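Local coordinates for malate dehydrogenase (Pyrococcus horikoshii, PDB 1V9N) that catalyses the reversible, NAD-dependent oxidation of (S)-malate to oxaloacetate and works as a homodimer, at the interface of chains A and B. Residues are numbered along the deposited sequence; one frame, centred on the assembly and turned at random. Chains: chain A/B, Malate dehydrogenase.

Contact 1: the interface of chains A and B. Residues chain A 172, 174, 181, 183, 300, 303, 321-322; chain B 247, 250-251, 254.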
loop_
_atom_site.group_PDB
_atom_site.type_symbol
_atom_site.label_atom_id
_atom_site.label_comp_id
_atom_site.label_asym_id
_atom_site.label_seq_id
_atom_site.Cartn_x
_atom_site.Cartn_y
_atom_site.Cartn_z
ATOM N N LEU A 172 7.190 0.612 5.290
ATOM C CA LEU A 172 8.023 -0.454 4.762
ATOM C C LEU A 172 9.472 -0.023 4.878
ATOM O O LEU A 172 9.852 1.069 4.444
ATOM C CB LEU A 172 7.699 -0.768 3.293
ATOM C CG LEU A 172 8.496 -1.960 2.723
ATOM C CD1 LEU A 172 7.708 -2.604 1.598
ATOM C CD2 LEU A 172 9.873 -1.510 2.235
ATOM N N ALA A 174 13.542 -1.451 4.327
ATOM C CA ALA A 174 14.369 -2.479 3.715
ATOM C C ALA A 174 15.826 -2.083 3.907
ATOM O O ALA A 174 16.162 -0.904 3.853
ATOM C CB ALA A 174 14.048 -2.598 2.234
ATOM N N PHE A 181 16.041 1.861 3.720
ATOM C CA PHE A 181 15.045 2.566 2.942
ATOM C C PHE A 181 13.886 2.579 3.938
ATOM O O PHE A 181 13.646 1.576 4.609
ATOM C CB PHE A 181 14.651 1.746 1.714
ATOM C CG PHE A 181 13.380 2.196 1.071
ATOM C CD1 PHE A 181 13.387 3.206 0.115
ATOM C CD2 PHE A 181 12.163 1.625 1.443
ATOM C CE1 PHE A 181 12.193 3.644 -0.467
ATOM C CE2 PHE A 181 10.968 2.053 0.875
ATOM C CZ PHE A 181 10.980 3.064 -0.084
ATOM N N LEU A 183 9.838 3.922 4.123
ATOM C CA LEU A 183 8.615 4.599 3.734
ATOM C C LEU A 183 7.759 4.516 4.992
ATOM O O LEU A 183 7.657 3.454 5.606
ATOM C CB LEU A 183 7.921 3.858 2.588
ATOM C CG LEU A 183 6.498 4.309 2.222
ATOM C CD1 LEU A 183 6.519 5.772 1.777
ATOM C CD2 LEU A 183 5.950 3.426 1.108
ATOM N N ILE A 300 19.282 -2.703 -4.514
ATOM C CA ILE A 300 18.392 -1.633 -4.071
ATOM C C ILE A 300 19.126 -0.298 -3.972
ATOM O O ILE A 300 18.566 0.744 -4.308
ATOM C CB ILE A 300 17.713 -1.960 -2.713
ATOM C CG1 ILE A 300 16.529 -1.014 -2.503
ATOM C CG2 ILE A 300 18.712 -1.835 -1.563
ATOM C CD1 ILE A 300 15.677 -1.326 -1.271
HETATM N N MSE A 303 19.463 1.148 -7.321
HETATM C CA MSE A 303 18.193 1.719 -7.759
HETATM C C MSE A 303 18.032 3.105 -7.135
HETATM O O MSE A 303 17.661 4.061 -7.811
HETATM C CB MSE A 303 17.023 0.831 -7.328
HETATM C CG MSE A 303 15.653 1.452 -7.565
HETATM SE SE MSE A 303 14.165 0.359 -6.933
HETATM C CE MSE A 303 14.142 0.907 -5.071
ATOM N N ILE A 321 15.077 10.045 -1.222
ATOM C CA ILE A 321 14.626 8.662 -1.170
ATOM C C ILE A 321 13.907 8.597 0.173
ATOM O O ILE A 321 14.302 9.266 1.128
ATOM C CB ILE A 321 15.801 7.647 -1.198
ATOM C CG1 ILE A 321 15.250 6.224 -1.329
ATOM C CG2 ILE A 321 16.626 7.750 0.075
ATOM C CD1 ILE A 321 14.422 6.008 -2.578
ATOM N N HIS A 322 12.843 7.812 0.254
ATOM C CA HIS A 322 12.084 7.728 1.491
ATOM C C HIS A 322 12.899 7.324 2.705
ATOM O O HIS A 322 13.586 6.302 2.711
ATOM C CB HIS A 322 10.888 6.808 1.280
ATOM C CG HIS A 322 10.024 7.246 0.142
ATOM N ND1 HIS A 322 10.423 7.134 -1.171
ATOM C CD2 HIS A 322 8.837 7.896 0.120
ATOM C CE1 HIS A 322 9.521 7.699 -1.953
ATOM N NE2 HIS A 322 8.548 8.169 -1.194
ATOM N N GLY B 247 6.432 6.711 -3.054
ATOM C CA GLY B 247 6.921 5.678 -2.162
ATOM C C GLY B 247 6.221 4.353 -2.411
ATOM O O GLY B 247 6.853 3.300 -2.406
ATOM N N LEU B 250 7.680 2.501 -5.178
ATOM C CA LEU B 250 8.938 1.853 -4.809
ATOM C C LEU B 250 8.691 0.583 -3.997
ATOM O O LEU B 250 9.402 -0.410 -4.142
ATOM C CB LEU B 250 9.816 2.812 -4.006
ATOM C CG LEU B 250 10.314 4.063 -4.734
ATOM C CD1 LEU B 250 11.376 4.746 -3.872
ATOM C CD2 LEU B 250 10.899 3.685 -6.098
HETATM N N MSE B 251 7.689 0.627 -3.129
HETATM C CA MSE B 251 7.342 -0.536 -2.325
HETATM C C MSE B 251 7.089 -1.698 -3.277
HETATM O O MSE B 251 7.599 -2.798 -3.083
HETATM C CB MSE B 251 6.078 -0.252 -1.505
HETATM C CG MSE B 251 5.545 -1.455 -0.745
HETATM SE SE MSE B 251 3.982 -1.009 0.322
HETATM C CE MSE B 251 2.639 -1.241 -1.023
ATOM N N ILE B 254 10.327 -2.937 -4.828
ATOM C CA ILE B 254 11.172 -3.585 -3.838
ATOM C C ILE B 254 10.653 -5.000 -3.570
ATOM O O ILE B 254 11.430 -5.952 -3.517
ATOM C CB ILE B 254 11.199 -2.765 -2.524
ATOM C CG1 ILE B 254 11.940 -1.447 -2.760
ATOM C CG2 ILE B 254 11.870 -3.566 -1.408
ATOM C CD1 ILE B 254 11.880 -0.476 -1.584
#

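Contact 2: the interface of chains A and B. Residues chain A 164-165, 250, 253-254, 258, 264; chain B 299, 303, 306-307.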
loop_
_atom_site.group_PDB
_atom_site.type_symbol
_atom_site.label_atom_id
_atom_site.label_comp_id
_atom_site.label_asym_id
_atom_site.label_seq_id
_atom_site.Cartn_x
_atom_site.Cartn_y
_atom_site.Cartn_z
ATOM N N ILE A 164 -14.930 8.860 9.338
ATOM C CA ILE A 164 -15.196 7.443 9.544
ATOM C C ILE A 164 -13.971 6.557 9.399
ATOM O O ILE A 164 -13.879 5.524 10.057
ATOM C CB ILE A 164 -16.324 6.950 8.601
ATOM C CG1 ILE A 164 -17.677 7.298 9.225
ATOM C CG2 ILE A 164 -16.208 5.451 8.347
ATOM C CD1 ILE A 164 -18.850 6.648 8.556
ATOM N N LEU A 165 -13.032 6.968 8.551
ATOM C CA LEU A 165 -11.813 6.196 8.325
ATOM C C LEU A 165 -10.644 6.742 9.145
ATOM O O LEU A 165 -10.613 7.926 9.494
ATOM C CB LEU A 165 -11.444 6.229 6.840
ATOM C CG LEU A 165 -12.537 5.821 5.846
ATOM C CD1 LEU A 165 -12.029 6.037 4.435
ATOM C CD2 LEU A 165 -12.927 4.368 6.062
ATOM N N LEU A 250 -8.669 1.467 3.842
ATOM C CA LEU A 250 -9.466 0.268 4.094
ATOM C C LEU A 250 -8.591 -0.983 4.132
ATOM O O LEU A 250 -8.827 -1.898 4.919
ATOM C CB LEU A 250 -10.544 0.108 3.022
ATOM C CG LEU A 250 -11.623 1.192 2.963
ATOM C CD1 LEU A 250 -12.739 0.727 2.028
ATOM C CD2 LEU A 250 -12.181 1.461 4.364
ATOM N N ASP A 253 -7.300 -1.306 7.566
ATOM C CA ASP A 253 -8.316 -1.763 8.517
ATOM C C ASP A 253 -8.696 -3.228 8.303
ATOM O O ASP A 253 -9.009 -3.945 9.251
ATOM C CB ASP A 253 -9.578 -0.898 8.419
ATOM C CG ASP A 253 -9.716 0.074 9.581
ATOM O OD1 ASP A 253 -9.515 -0.340 10.746
ATOM O OD2 ASP A 253 -10.046 1.247 9.333
ATOM N N ILE A 254 -8.682 -3.669 7.054
ATOM C CA ILE A 254 -9.021 -5.048 6.747
ATOM C C ILE A 254 -7.919 -5.975 7.268
ATOM O O ILE A 254 -8.203 -7.002 7.882
ATOM C CB ILE A 254 -9.205 -5.238 5.221
ATOM C CG1 ILE A 254 -10.461 -4.493 4.761
ATOM C CG2 ILE A 254 -9.307 -6.724 4.875
ATOM C CD1 ILE A 254 -10.650 -4.461 3.247
ATOM N N ILE A 258 -10.202 -5.964 10.919
ATOM C CA ILE A 258 -11.125 -7.032 10.546
ATOM C C ILE A 258 -10.518 -8.434 10.685
ATOM O O ILE A 258 -11.104 -9.315 11.324
ATOM C CB ILE A 258 -11.632 -6.861 9.092
ATOM C CG1 ILE A 258 -12.216 -5.458 8.894
ATOM C CG2 ILE A 258 -12.711 -7.900 8.797
ATOM C CD1 ILE A 258 -13.393 -5.144 9.818
ATOM N N TRP A 264 -12.620 -1.919 13.392
ATOM C CA TRP A 264 -12.096 -0.958 12.440
ATOM C C TRP A 264 -12.148 0.471 12.981
ATOM O O TRP A 264 -12.781 0.743 14.003
ATOM C CB TRP A 264 -12.810 -1.088 11.082
ATOM C CG TRP A 264 -14.288 -0.869 11.100
ATOM C CD1 TRP A 264 -15.225 -1.660 11.682
ATOM C CD2 TRP A 264 -14.995 0.220 10.494
ATOM N NE1 TRP A 264 -16.479 -1.135 11.479
ATOM C CE2 TRP A 264 -16.367 0.020 10.750
ATOM C CE3 TRP A 264 -14.602 1.342 9.753
ATOM C CZ2 TRP A 264 -17.353 0.904 10.297
ATOM C CZ3 TRP A 264 -15.583 2.223 9.299
ATOM C CH2 TRP A 264 -16.942 1.994 9.573
ATOM N N LYS B 299 -18.355 -9.156 9.731
ATOM C CA LYS B 299 -17.742 -7.901 10.137
ATOM C C LYS B 299 -17.351 -6.955 9.006
ATOM O O LYS B 299 -17.599 -5.748 9.094
ATOM C CB LYS B 299 -16.530 -8.177 11.028
ATOM C CG LYS B 299 -16.895 -8.795 12.368
ATOM C CD LYS B 299 -17.888 -7.919 13.117
ATOM C CE LYS B 299 -18.222 -8.500 14.479
ATOM N NZ LYS B 299 -19.172 -7.615 15.217
HETATM N N MSE B 303 -18.941 -3.247 8.028
HETATM C CA MSE B 303 -18.109 -2.057 7.873
HETATM C C MSE B 303 -18.463 -1.374 6.553
HETATM O O MSE B 303 -18.633 -0.159 6.496
HETATM C CB MSE B 303 -16.624 -2.431 7.867
HETATM C CG MSE B 303 -15.696 -1.279 7.507
HETATM SE SE MSE B 303 -13.812 -1.777 7.411
HETATM C CE MSE B 303 -13.758 -2.451 5.592
ATOM N N GLU B 306 -21.855 0.353 6.727
ATOM C CA GLU B 306 -21.789 1.570 7.520
ATOM C C GLU B 306 -21.044 2.687 6.803
ATOM O O GLU B 306 -21.357 3.863 6.983
ATOM C CB GLU B 306 -21.147 1.280 8.874
ATOM C CG GLU B 306 -22.053 0.471 9.784
ATOM C CD GLU B 306 -21.431 0.192 11.130
ATOM O OE1 GLU B 306 -20.906 1.145 11.741
ATOM O OE2 GLU B 306 -21.476 -0.976 11.577
ATOM N N ILE B 307 -20.059 2.330 5.985
ATOM C CA ILE B 307 -19.320 3.348 5.243
ATOM C C ILE B 307 -20.223 3.923 4.150
ATOM O O ILE B 307 -20.310 5.140 3.976
ATOM C CB ILE B 307 -18.053 2.764 4.572
ATOM C CG1 ILE B 307 -17.038 2.337 5.637
ATOM C CG2 ILE B 307 -17.434 3.798 3.635
ATOM C CD1 ILE B 307 -15.756 1.758 5.055
HETATM O O HOH W 1 -18.993 -2.327 12.056
#

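Contact 1: the interface of chains A and B
B:Ile254 sets its tip on the ring face of A:Phe181, one example of how this LDH2/MDH2-family homodimer docks helix 242-258 of one subunit against strands 170-174 and 181-185 of the other. Beyond CB the side chain forks. CG2 points toward the CB of A:Ala174, while CG1, anti to the carbonyl carbon (chi1 -68°), turns to A:Ile300 and A:Met303, a selenomethionine whose CE methyl is 4.0 Å from B:Ile254 CG1. CD1 ends the chain, 3.6 Å from CE2 of A:Phe181 and displaced toward the ring's rim, a CH-pi contact.

One helical turn earlier, B:Leu250 brings CD1 toward the rim of the same ring, out of its plane on B:Ile254's side, 3.7 Å from A:Phe181 CE1 and 3.5 Å from the CD1 of A:Ile321, which itself lies in plane at the ring's edge. B:Met251, also selenomethionine, brings CG tightly onto A:Leu172 CD1, at 3.4 Å.

With no side chain at B:Gly247, the imidazole of A:His322 lies directly against the helix, with CE1 3.3 Å from B:Gly247 CA beneath the ring face; ND1 lies near B:Leu250 CD1. A:His322 NE2 is 3.2 Å from B:Gly247 N, but that nitrogen lies well off the imidazole plane, which makes a hydrogen bond doubtful. An alanine in place of A:His322 would probably open a gap over B:Gly247 and deprive B:Leu250 CD1 of its ND1 neighbour. Beside the histidine, A:Leu183 CD2 rests 3.6 Å from the carbonyl oxygen of B:Gly247.

Contact 2: the interface of chains A and B
The indole of A:Trp264 receives B:Met303 on one face and a bridging water at its edge. CG of B:Met303, a selenomethionine, lies over the centre of the bicycle in a CH-pi contact, 3.4 Å from A:Trp264 CD2 at the ring fusion. The rest of the side chain runs obliquely across the same face: CB sits near CE2 and NE1, and the selenium is 3.8 Å from CG of the indole. With CG anti to the backbone N (chi1 172°), the chain leaves helix 293-308 toward the ring, then bends at its last torsion. The selenium of B:Met303 also lies 4.2 Å from CD1 of A:Ile258, whose side chain crosses it obliquely.

B:Ile307, one turn further along the helix, extends the apolar cover. Its CG1 lies on the methionine side of the indole, 3.9 Å from A:Trp264 CZ3 at the far rim. Its CD1 meets A:Leu250 tip to tip, 3.7 Å from CD2, and A:Leu165 crosses the isoleucine at about a right angle.

A water-mediated polar link lies at the indole's edge. B:Glu306 brings OE1 near A:Trp264 CZ2, its carboxylate turned 66° from the ring plane. The link between them is indirect: A:Trp264 NE1 donates in plane to water 1 over 2.8 Å, nearly straight at 168°, and the same water lies 2.9 Å from B:Glu306 OE2.

About 28 Å separates the C-alpha centres of contact 1 and contact 2, yet both use helices 242-258 and 293-308 with the chains exchanged. Contact 1 presents the first helix from chain B, contact 2 from chain A, and the second helix comes from the opposite subunit each time. Leu250, Ile254 and Met303 appear in both, and the Ile254-Met303 pairing recurs through the two-fold axis. Around this shared core, contact 1 adds strands and the histidine loop, whereas contact 2 adds the tryptophan loop and the loop residues Ile164 and Leu165. Each subunit thus gives and receives the same surfaces, as befits a homodimer.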